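Local coordinates for protein aryl acylamidase (bacterium CSBL00001, PDB 4YJ6) that probably hydrolyses the amide bond of aryl acylamides, as an enzyme of the amidase signature family, at residues A[81-86]-A[112-117]; A[133-138]-A[351-356]; A[215-220]-A[327-332]; A[412-417]-A[425-430]. All blocks are in the same frame, centred on the assembly; numbering follows the deposited sequence.

Interaction 1. Residues A[81-86]-A[112-117]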
# COMPACT_ATOMS: atom_id res chain seq x y z
N THR A 81 -12.83 1.22 -8.74
CA THR A 81 -11.77 1.21 -7.74
C THR A 81 -12.20 2.10 -6.58
O THR A 81 -13.24 2.77 -6.65
CB THR A 81 -10.41 1.68 -8.35
OG1 THR A 81 -9.36 1.43 -7.39
CG2 THR A 81 -10.43 3.19 -8.67
N LEU A 82 -11.43 2.08 -5.49
CA LEU A 82 -11.66 3.00 -4.37
C LEU A 82 -10.32 3.59 -3.92
O LEU A 82 -9.27 2.94 -4.10
CB LEU A 82 -12.31 2.27 -3.18
CG LEU A 82 -13.78 1.87 -3.32
CD1 LEU A 82 -13.93 0.56 -4.09
CD2 LEU A 82 -14.38 1.71 -1.92
N MSE A 83 -10.36 4.81 -3.37
CA MSE A 83 -9.11 5.47 -2.91
C MSE A 83 -9.06 5.23 -1.40
O MSE A 83 -10.04 4.72 -0.78
CB MSE A 83 -9.13 6.97 -3.21
CG MSE A 83 -10.19 7.63 -2.35
SE MSE A 83 -10.12 9.52 -2.56
CE MSE A 83 -8.33 9.92 -1.91
N LYS A 84 -7.93 5.60 -0.81
CA LYS A 84 -7.71 5.39 0.63
C LYS A 84 -8.00 6.65 1.45
O LYS A 84 -7.57 7.76 1.10
CB LYS A 84 -6.24 5.00 0.82
CG LYS A 84 -5.80 4.83 2.29
CD LYS A 84 -4.35 4.32 2.27
CE LYS A 84 -3.78 4.34 3.68
NZ LYS A 84 -2.39 3.84 3.67
N ASP A 85 -8.68 6.47 2.59
CA ASP A 85 -8.98 7.58 3.48
C ASP A 85 -7.79 7.91 4.43
O ASP A 85 -7.89 7.75 5.65
CB ASP A 85 -10.24 7.22 4.30
CG ASP A 85 -10.66 8.33 5.26
OD1 ASP A 85 -10.24 9.49 5.05
OD2 ASP A 85 -11.46 8.01 6.20
N LEU A 86 -6.68 8.38 3.87
CA LEU A 86 -5.54 8.83 4.68
C LEU A 86 -4.92 9.99 3.92
O LEU A 86 -4.33 9.78 2.85
CB LEU A 86 -4.52 7.68 4.90
CG LEU A 86 -3.27 8.15 5.66
CD1 LEU A 86 -3.64 8.69 7.07
CD2 LEU A 86 -2.28 6.98 5.78
N VAL A 112 -8.35 20.62 -5.14
CA VAL A 112 -7.27 19.93 -4.41
C VAL A 112 -7.43 18.39 -4.53
O VAL A 112 -8.47 17.83 -4.15
CB VAL A 112 -7.29 20.34 -2.92
CG1 VAL A 112 -6.14 19.69 -2.12
CG2 VAL A 112 -7.22 21.91 -2.79
N TRP A 113 -6.39 17.71 -5.02
CA TRP A 113 -6.48 16.27 -5.30
C TRP A 113 -5.28 15.53 -4.80
O TRP A 113 -4.16 16.02 -4.92
CB TRP A 113 -6.54 16.00 -6.80
CG TRP A 113 -7.79 16.45 -7.48
CD1 TRP A 113 -8.13 17.73 -7.84
CD2 TRP A 113 -8.88 15.61 -7.90
NE1 TRP A 113 -9.37 17.73 -8.47
CE2 TRP A 113 -9.83 16.44 -8.53
CE3 TRP A 113 -9.11 14.23 -7.85
CZ2 TRP A 113 -11.01 15.94 -9.08
CZ3 TRP A 113 -10.27 13.73 -8.40
CH2 TRP A 113 -11.23 14.59 -8.99
N SER A 114 -5.49 14.32 -4.28
CA SER A 114 -4.37 13.40 -4.10
C SER A 114 -4.23 12.57 -5.38
O SER A 114 -5.12 12.56 -6.22
CB SER A 114 -4.54 12.56 -2.85
OG SER A 114 -5.78 11.92 -2.84
N THR A 115 -3.09 11.89 -5.55
CA THR A 115 -2.72 11.42 -6.89
C THR A 115 -3.60 10.30 -7.40
O THR A 115 -4.01 10.31 -8.56
CB THR A 115 -1.28 10.94 -6.87
OG1 THR A 115 -0.47 12.05 -6.48
CG2 THR A 115 -0.88 10.42 -8.29
N TYR A 116 -3.87 9.30 -6.58
CA TYR A 116 -4.62 8.14 -7.07
C TYR A 116 -6.02 8.53 -7.65
O TYR A 116 -6.30 8.19 -8.77
CB TYR A 116 -4.71 7.08 -5.98
CG TYR A 116 -5.31 5.79 -6.45
CD1 TYR A 116 -4.48 4.80 -7.00
CD2 TYR A 116 -6.67 5.53 -6.28
CE1 TYR A 116 -5.00 3.61 -7.42
CE2 TYR A 116 -7.20 4.30 -6.69
CZ TYR A 116 -6.34 3.35 -7.24
OH TYR A 116 -6.83 2.14 -7.65
N PRO A 117 -6.88 9.24 -6.88
CA PRO A 117 -8.20 9.57 -7.47
C PRO A 117 -8.10 10.44 -8.73
O PRO A 117 -8.83 10.22 -9.69
CB PRO A 117 -8.92 10.30 -6.32
CG PRO A 117 -7.82 10.87 -5.42
CD PRO A 117 -6.74 9.71 -5.48
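Thr81 and Tyr116 meet tip to tip at the buried end of this contact. Tyr116 OH donates a hydrogen bond of 2.6 Å to Thr81 OG1, which lies in the plane of the ring at its edge. OG1 stands anti to the backbone N of Thr81 (chi1 -170°), and it is also bonded to Val178 O. Next to it, Tyr116 CE2 lies 3.6 Å from Leu82 O. This end is tight. A phenylalanine in place of Tyr116 would probably leave Thr81 OG1 without the hydroxyl that donates to it, and the ring less firmly fixed.

The other end is looser, and its Ser114 is partly exposed. Here the selenomethionine side chain of Met83 bends at chi3 and lays CE 3.7 Å from Pro117 CG. CE also makes van der Waals contact with Ser114 OG at 3.4 Å; that hydroxyl has its hydrogen bond with Ala89 N.

Strand 80-84 pairs with strand 126-131 and, through Leu82, is bonded to Gly180 of strand 178-183. Its Lys84 is bonded to Ser163, consistent with the lysine of the family's Ser-Ser-Lys triad. Helix 115-122 begins over this strand, with the N atoms of Thr115 and Tyr116 bonded to Glu224 on strand 223-228.

Interaction 2. Residues A[133-138]-A[351-356]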
# COMPACT_ATOMS: atom_id res chain seq x y z
N SER A 133 -8.25 3.21 7.01
CA SER A 133 -6.85 3.31 7.43
C SER A 133 -6.87 3.51 8.95
O SER A 133 -7.84 4.05 9.49
CB SER A 133 -6.18 4.53 6.73
OG SER A 133 -4.90 4.89 7.31
N PRO A 134 -5.79 3.10 9.65
CA PRO A 134 -5.59 3.50 11.05
C PRO A 134 -5.29 5.00 11.14
O PRO A 134 -4.91 5.65 10.14
CB PRO A 134 -4.32 2.72 11.45
CG PRO A 134 -3.53 2.67 10.15
CD PRO A 134 -4.62 2.38 9.11
N VAL A 135 -5.48 5.55 12.32
CA VAL A 135 -5.35 6.98 12.53
C VAL A 135 -3.96 7.46 12.11
O VAL A 135 -2.96 6.91 12.54
CB VAL A 135 -5.61 7.36 14.02
CG1 VAL A 135 -5.18 8.81 14.30
CG2 VAL A 135 -7.10 7.10 14.39
N TYR A 136 -3.94 8.47 11.25
CA TYR A 136 -2.69 9.07 10.75
C TYR A 136 -1.75 8.04 10.11
O TYR A 136 -0.55 8.30 9.94
CB TYR A 136 -1.96 9.84 11.88
CG TYR A 136 -2.40 11.29 12.04
CD1 TYR A 136 -2.22 12.18 11.01
CD2 TYR A 136 -3.00 11.75 13.23
CE1 TYR A 136 -2.60 13.52 11.13
CE2 TYR A 136 -3.38 13.08 13.37
CZ TYR A 136 -3.19 13.95 12.32
OH TYR A 136 -3.56 15.28 12.41
N GLY A 137 -2.31 6.91 9.68
CA GLY A 137 -1.50 5.85 9.07
C GLY A 137 -0.49 5.21 10.04
O GLY A 137 0.37 4.46 9.61
N PHE A 138 -0.62 5.47 11.34
CA PHE A 138 0.54 5.27 12.24
C PHE A 138 0.56 3.86 12.85
O PHE A 138 0.65 3.68 14.07
CB PHE A 138 0.59 6.39 13.32
CG PHE A 138 2.00 6.79 13.75
CD1 PHE A 138 2.77 5.95 14.53
CD2 PHE A 138 2.52 8.02 13.41
CE1 PHE A 138 4.08 6.34 14.94
CE2 PHE A 138 3.82 8.39 13.79
CZ PHE A 138 4.58 7.53 14.56
N ASP A 351 -9.56 10.84 20.35
CA ASP A 351 -9.54 10.34 18.97
C ASP A 351 -8.13 9.88 18.52
O ASP A 351 -7.98 9.22 17.49
CB ASP A 351 -10.05 11.40 17.99
CG ASP A 351 -11.53 11.74 18.21
OD1 ASP A 351 -12.19 11.11 19.08
OD2 ASP A 351 -12.01 12.64 17.50
N ILE A 352 -7.12 10.25 19.30
CA ILE A 352 -5.74 9.87 19.00
C ILE A 352 -5.31 8.71 19.91
O ILE A 352 -5.41 8.83 21.12
CB ILE A 352 -4.78 11.06 19.25
CG1 ILE A 352 -5.19 12.29 18.44
CG2 ILE A 352 -3.34 10.67 18.92
CD1 ILE A 352 -5.15 12.09 16.88
N PRO A 353 -4.80 7.62 19.32
CA PRO A 353 -4.33 6.50 20.15
C PRO A 353 -3.22 6.94 21.09
O PRO A 353 -2.39 7.76 20.70
CB PRO A 353 -3.75 5.52 19.11
CG PRO A 353 -4.43 5.82 17.86
CD PRO A 353 -4.74 7.30 17.88
N ASP A 354 -3.17 6.38 22.30
CA ASP A 354 -2.12 6.72 23.23
C ASP A 354 -0.72 6.50 22.63
O ASP A 354 0.17 7.30 22.87
CB ASP A 354 -2.25 5.88 24.51
CG ASP A 354 -3.40 6.36 25.41
OD1 ASP A 354 -4.04 7.39 25.11
OD2 ASP A 354 -3.63 5.69 26.45
N ALA A 355 -0.53 5.41 21.88
CA ALA A 355 0.78 5.06 21.33
C ALA A 355 1.26 6.11 20.34
O ALA A 355 2.45 6.36 20.21
CB ALA A 355 0.73 3.67 20.65
N LEU A 356 0.31 6.70 19.62
CA LEU A 356 0.63 7.78 18.70
C LEU A 356 0.93 9.07 19.46
O LEU A 356 1.89 9.76 19.17
CB LEU A 356 -0.53 8.00 17.71
CG LEU A 356 -0.38 9.23 16.80
CD1 LEU A 356 0.98 9.30 16.15
CD2 LEU A 356 -1.49 9.19 15.73
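Val135, Tyr136 and Phe138 lie in the loop after strand 126-131 and pack against Ile352 and Pro353, just before helix 354-363, and Leu356 in its first turn. No hydrogen bond crosses the contact. Leu356 has the largest share of it and splits its two methyls. CD1 sits over one face of the Phe138 ring, 3.7 Å from the centroid, in a CH-pi contact displaced toward the rim. CD2 turns to Tyr136 instead and lies 3.9 Å from Tyr136 CD2. The side chains of Tyr136 and Leu356 cross at about a right angle. Ile352 CD1 comes to the edge of the same tyrosine ring, 4.1 Å from Tyr136 CE2.

Val135 fills the middle. Its CG1, anti to the backbone N (chi1 168°), is 3.9 Å from Pro353 CD and 4.0 Å from Leu356 CD2. The hydroxyl of Tyr136 is hydrogen-bonded to Ser333 on helix 315-339, which ties down the end of the ring. An alanine at Phe138 would probably open a gap beside Leu356 CD1 and leave Trp359 without the ring it meets. Two overlapping beta turns, Gly137 N to Pro134 O and Phe138 N to Val135 O, present the loop side chains to the N-terminal helix turn.

Interaction 3. Residues A[215-220]-A[327-332]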
# COMPACT_ATOMS: atom_id res chain seq x y z
N ALA A 215 6.33 20.89 1.21
CA ALA A 215 6.84 19.88 0.27
C ALA A 215 8.23 19.35 0.66
O ALA A 215 8.71 18.38 0.08
CB ALA A 215 6.90 20.47 -1.16
N PHE A 216 8.86 20.04 1.59
CA PHE A 216 10.21 19.72 2.02
C PHE A 216 10.16 19.25 3.48
O PHE A 216 11.03 19.55 4.27
CB PHE A 216 11.12 20.94 1.80
CG PHE A 216 11.32 21.27 0.34
CD1 PHE A 216 12.26 20.58 -0.41
CD2 PHE A 216 10.53 22.23 -0.30
CE1 PHE A 216 12.43 20.84 -1.76
CE2 PHE A 216 10.68 22.51 -1.66
CZ PHE A 216 11.63 21.80 -2.41
N HIS A 217 9.14 18.47 3.80
CA HIS A 217 9.00 17.91 5.14
C HIS A 217 10.08 16.88 5.46
O HIS A 217 10.72 16.27 4.56
CB HIS A 217 7.63 17.25 5.31
CG HIS A 217 7.45 16.05 4.44
ND1 HIS A 217 7.91 14.80 4.80
CD2 HIS A 217 6.96 15.93 3.18
CE1 HIS A 217 7.68 13.95 3.82
NE2 HIS A 217 7.10 14.60 2.82
N PRO A 218 10.27 16.64 6.76
CA PRO A 218 11.37 15.79 7.22
C PRO A 218 10.99 14.32 7.36
O PRO A 218 11.73 13.57 8.01
CB PRO A 218 11.70 16.39 8.60
CG PRO A 218 10.40 16.92 9.07
CD PRO A 218 9.71 17.46 7.86
N GLY A 219 9.88 13.90 6.76
CA GLY A 219 9.46 12.51 6.89
C GLY A 219 10.21 11.58 5.95
O GLY A 219 11.09 11.98 5.18
N PRO A 220 9.91 10.28 6.03
CA PRO A 220 10.46 9.32 5.06
C PRO A 220 9.87 9.56 3.67
O PRO A 220 8.95 10.38 3.48
CB PRO A 220 9.96 7.97 5.57
CG PRO A 220 9.19 8.23 6.82
CD PRO A 220 8.88 9.69 6.90
N ALA A 327 6.32 11.38 12.75
CA ALA A 327 5.64 12.17 13.77
C ALA A 327 5.76 13.68 13.51
O ALA A 327 4.86 14.41 13.84
CB ALA A 327 6.20 11.82 15.18
N ILE A 328 6.88 14.16 12.95
CA ILE A 328 7.06 15.60 12.79
C ILE A 328 5.96 16.21 11.90
O ILE A 328 5.26 17.14 12.31
CB ILE A 328 8.49 15.97 12.31
CG1 ILE A 328 9.50 15.60 13.41
CG2 ILE A 328 8.59 17.47 11.99
CD1 ILE A 328 10.97 15.53 12.95
N PRO A 329 5.75 15.66 10.70
CA PRO A 329 4.63 16.21 9.92
C PRO A 329 3.26 15.87 10.50
O PRO A 329 2.31 16.57 10.22
CB PRO A 329 4.77 15.56 8.53
CG PRO A 329 5.93 14.62 8.63
CD PRO A 329 6.62 14.75 9.93
N THR A 330 3.16 14.81 11.30
CA THR A 330 1.89 14.50 11.94
C THR A 330 1.57 15.61 12.95
O THR A 330 0.44 16.08 13.04
CB THR A 330 1.96 13.14 12.63
OG1 THR A 330 2.22 12.14 11.64
CG2 THR A 330 0.63 12.82 13.29
N VAL A 331 2.58 16.05 13.69
CA VAL A 331 2.37 17.13 14.65
C VAL A 331 1.97 18.39 13.90
O VAL A 331 1.08 19.11 14.35
CB VAL A 331 3.63 17.41 15.48
CG1 VAL A 331 3.53 18.76 16.25
CG2 VAL A 331 3.88 16.25 16.45
N ALA A 332 2.61 18.67 12.76
CA ALA A 332 2.24 19.85 11.99
C ALA A 332 0.79 19.81 11.56
O ALA A 332 0.09 20.83 11.62
CB ALA A 332 3.16 20.00 10.74
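The loop holding His217 and Pro218 runs past helix 315-339 where it is kinked, with His217 CA 6.7 Å from Pro329 CA and Pro218 CA 7.0 Å from Ile328 CA. The kink falls at Pro329, whose N makes no bond to the turn before.

The closest meeting is between Pro218 and Ile328. Pro218 CG lies 3.5 Å from Ile328 CG2, tighter than usual for two carbons. CG1 of Ile328 is anti to its carbonyl carbon (chi1 -66°), while CG2 is anti to the backbone N and takes the contact. Pro218 CG also reaches the ring of Pro329, at 4.4 Å from CD.

Elsewhere on the same ring, Pro329 CG is 4.3 Å from His217 ND1, a loose touch. The imidazole is held by its own loop. Gly219 N donates to His217 ND1 at 2.9 Å, with the donor 17° out of the ring plane, and so ND1 acts as an acceptor.

The loop joins strands 198-201 and 223-228, and the contact lies near the surface. No hydrogen bond or salt bridge links the two segments. The loop therefore rests on the helix by the shape of prolines and an isoleucine, without directional bonds.

Interaction 4. Residues A[412-417]-A[425-430]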
# COMPACT_ATOMS: atom_id res chain seq x y z
N CYS A 412 -7.88 -0.44 18.66
CA CYS A 412 -6.42 -0.22 18.63
C CYS A 412 -5.59 -1.49 18.32
O CYS A 412 -4.52 -1.69 18.91
CB CYS A 412 -5.94 0.38 19.96
SG CYS A 412 -6.31 2.16 20.17
N THR A 413 -6.08 -2.33 17.40
CA THR A 413 -5.33 -3.51 16.96
C THR A 413 -3.93 -3.06 16.59
O THR A 413 -3.76 -2.05 15.92
CB THR A 413 -5.96 -4.18 15.70
OG1 THR A 413 -7.32 -4.56 15.97
CG2 THR A 413 -5.18 -5.43 15.25
N GLU A 414 -2.94 -3.80 17.05
CA GLU A 414 -1.56 -3.53 16.70
C GLU A 414 -0.83 -4.85 16.46
O GLU A 414 -1.38 -5.94 16.68
CB GLU A 414 -0.88 -2.71 17.81
CG GLU A 414 -0.85 -3.46 19.15
CD GLU A 414 -0.13 -2.70 20.24
OE1 GLU A 414 0.01 -1.47 20.12
OE2 GLU A 414 0.29 -3.33 21.24
N GLY A 415 0.41 -4.77 15.99
CA GLY A 415 1.20 -5.96 15.78
C GLY A 415 1.74 -6.49 17.10
O GLY A 415 1.48 -5.93 18.16
N PRO A 416 2.54 -7.55 17.02
CA PRO A 416 3.14 -8.16 18.22
C PRO A 416 4.19 -7.24 18.84
O PRO A 416 4.78 -6.43 18.13
CB PRO A 416 3.77 -9.43 17.66
CG PRO A 416 4.25 -8.98 16.28
CD PRO A 416 3.08 -8.13 15.77
N SER A 417 4.42 -7.33 20.16
CA SER A 417 5.46 -6.53 20.82
C SER A 417 6.74 -7.34 20.99
O SER A 417 7.75 -6.83 21.45
CB SER A 417 4.99 -6.06 22.19
OG SER A 417 4.00 -5.05 22.06
N ASP A 425 8.84 -2.98 18.04
CA ASP A 425 7.79 -1.96 18.09
C ASP A 425 6.49 -2.51 17.45
O ASP A 425 6.48 -3.00 16.31
CB ASP A 425 8.27 -0.72 17.34
CG ASP A 425 7.26 0.42 17.41
OD1 ASP A 425 6.26 0.35 16.69
OD2 ASP A 425 7.48 1.37 18.18
N PRO A 426 5.39 -2.48 18.20
CA PRO A 426 4.18 -3.15 17.73
C PRO A 426 3.46 -2.35 16.64
O PRO A 426 2.62 -2.94 15.96
CB PRO A 426 3.31 -3.22 18.99
CG PRO A 426 3.72 -2.06 19.78
CD PRO A 426 5.21 -1.93 19.56
N LEU A 427 3.79 -1.08 16.49
CA LEU A 427 3.16 -0.27 15.43
C LEU A 427 3.81 -0.54 14.08
O LEU A 427 3.14 -0.73 13.08
CB LEU A 427 3.26 1.22 15.72
CG LEU A 427 2.81 1.71 17.10
CD1 LEU A 427 2.90 3.23 17.13
CD2 LEU A 427 1.37 1.23 17.40
N ILE A 428 5.14 -0.56 14.04
CA ILE A 428 5.80 -0.58 12.75
C ILE A 428 7.07 -1.45 12.74
O ILE A 428 7.66 -1.68 11.69
CB ILE A 428 6.18 0.86 12.33
CG1 ILE A 428 6.39 1.00 10.82
CG2 ILE A 428 7.46 1.31 13.03
CD1 ILE A 428 5.08 0.82 10.00
N GLY A 429 7.50 -1.92 13.90
CA GLY A 429 8.82 -2.57 13.96
C GLY A 429 9.00 -3.82 13.12
O GLY A 429 10.12 -4.12 12.68
N TRP A 430 7.91 -4.58 12.98
CA TRP A 430 7.91 -5.82 12.20
C TRP A 430 7.64 -5.55 10.70
O TRP A 430 7.64 -6.47 9.88
CB TRP A 430 6.83 -6.78 12.78
CG TRP A 430 5.52 -6.02 13.01
CD1 TRP A 430 5.19 -5.29 14.11
CD2 TRP A 430 4.43 -5.90 12.09
NE1 TRP A 430 3.95 -4.71 13.93
CE2 TRP A 430 3.45 -5.09 12.71
CE3 TRP A 430 4.17 -6.41 10.82
CZ2 TRP A 430 2.24 -4.74 12.07
CZ3 TRP A 430 2.97 -6.09 10.19
CH2 TRP A 430 2.02 -5.28 10.82
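Pro416 and Trp430 cross at about a right angle where the two segments that flank the small hairpin of strands 418-419 and 422-423 come together. Pro416 CD lies over one face of the indole, 4.0 Å from the centroid of its five-membered ring, in a CH-pi contact. Trp430 CG sits between its backbone N and carbonyl carbon (chi1 46°). The indole NE1 reaches Pro426 O of its own segment and donates to it at 3.0 Å, nearly straight at 177°, and the oxygen lies close to the ring plane.

Pro426 O is gripped twice. Gly415 N also donates to it, at 2.9 Å, from the opposite face of the carbonyl plane. Gly415 CA is 3.5 Å from Trp430 NE1. A beta carbon at Gly415 would run into this nitrogen and into Pro426 O, so the site suits a glycine.

Two polar side chains touch the Pro426 ring. Glu414 lies alongside it, pointing the same way, with CD 3.7 Å from Pro426 CB. Ser417 OG is 3.6 Å from that same CB.

Asp425 opens its segment with an Asx turn and Asx motif. Its OD1 accepts from Leu427 N above the carboxylate plane and from Ile428 N on the anti side. Beyond the contact, Trp430 meets the ring of Trp194, almost parallel to it, and Leu427 is tied by a backbone bond to Gly140.

Pro416 O is buried here without a conventional hydrogen-bond partner, and its close neighbour is Pro426 CA, in a CA-H...O contact of 3.4 Å.

Along the chain, interactions 1, 2 and 4 follow one another, and interaction 3 is nested inside the long loop that interaction 2 closes. Interaction 2 touches all the others. Leu86 packs on Tyr136 and Gly137, with centres of interactions 1 and 2 about 19 Å apart. Tyr136 meets Thr330 on helix 315-339, linking interactions 2 and 3, about 15 Å apart. Phe138 and Ala355 meet Leu427, linking interactions 2 and 4, about 12 Å apart. Interactions 1, 3 and 4 do not touch each other. The loop after strand 126-131 thus connects strand 80-84 with successive helices 315-339 and 354-363 and the turn before helix 434-439, all within the amidase family region.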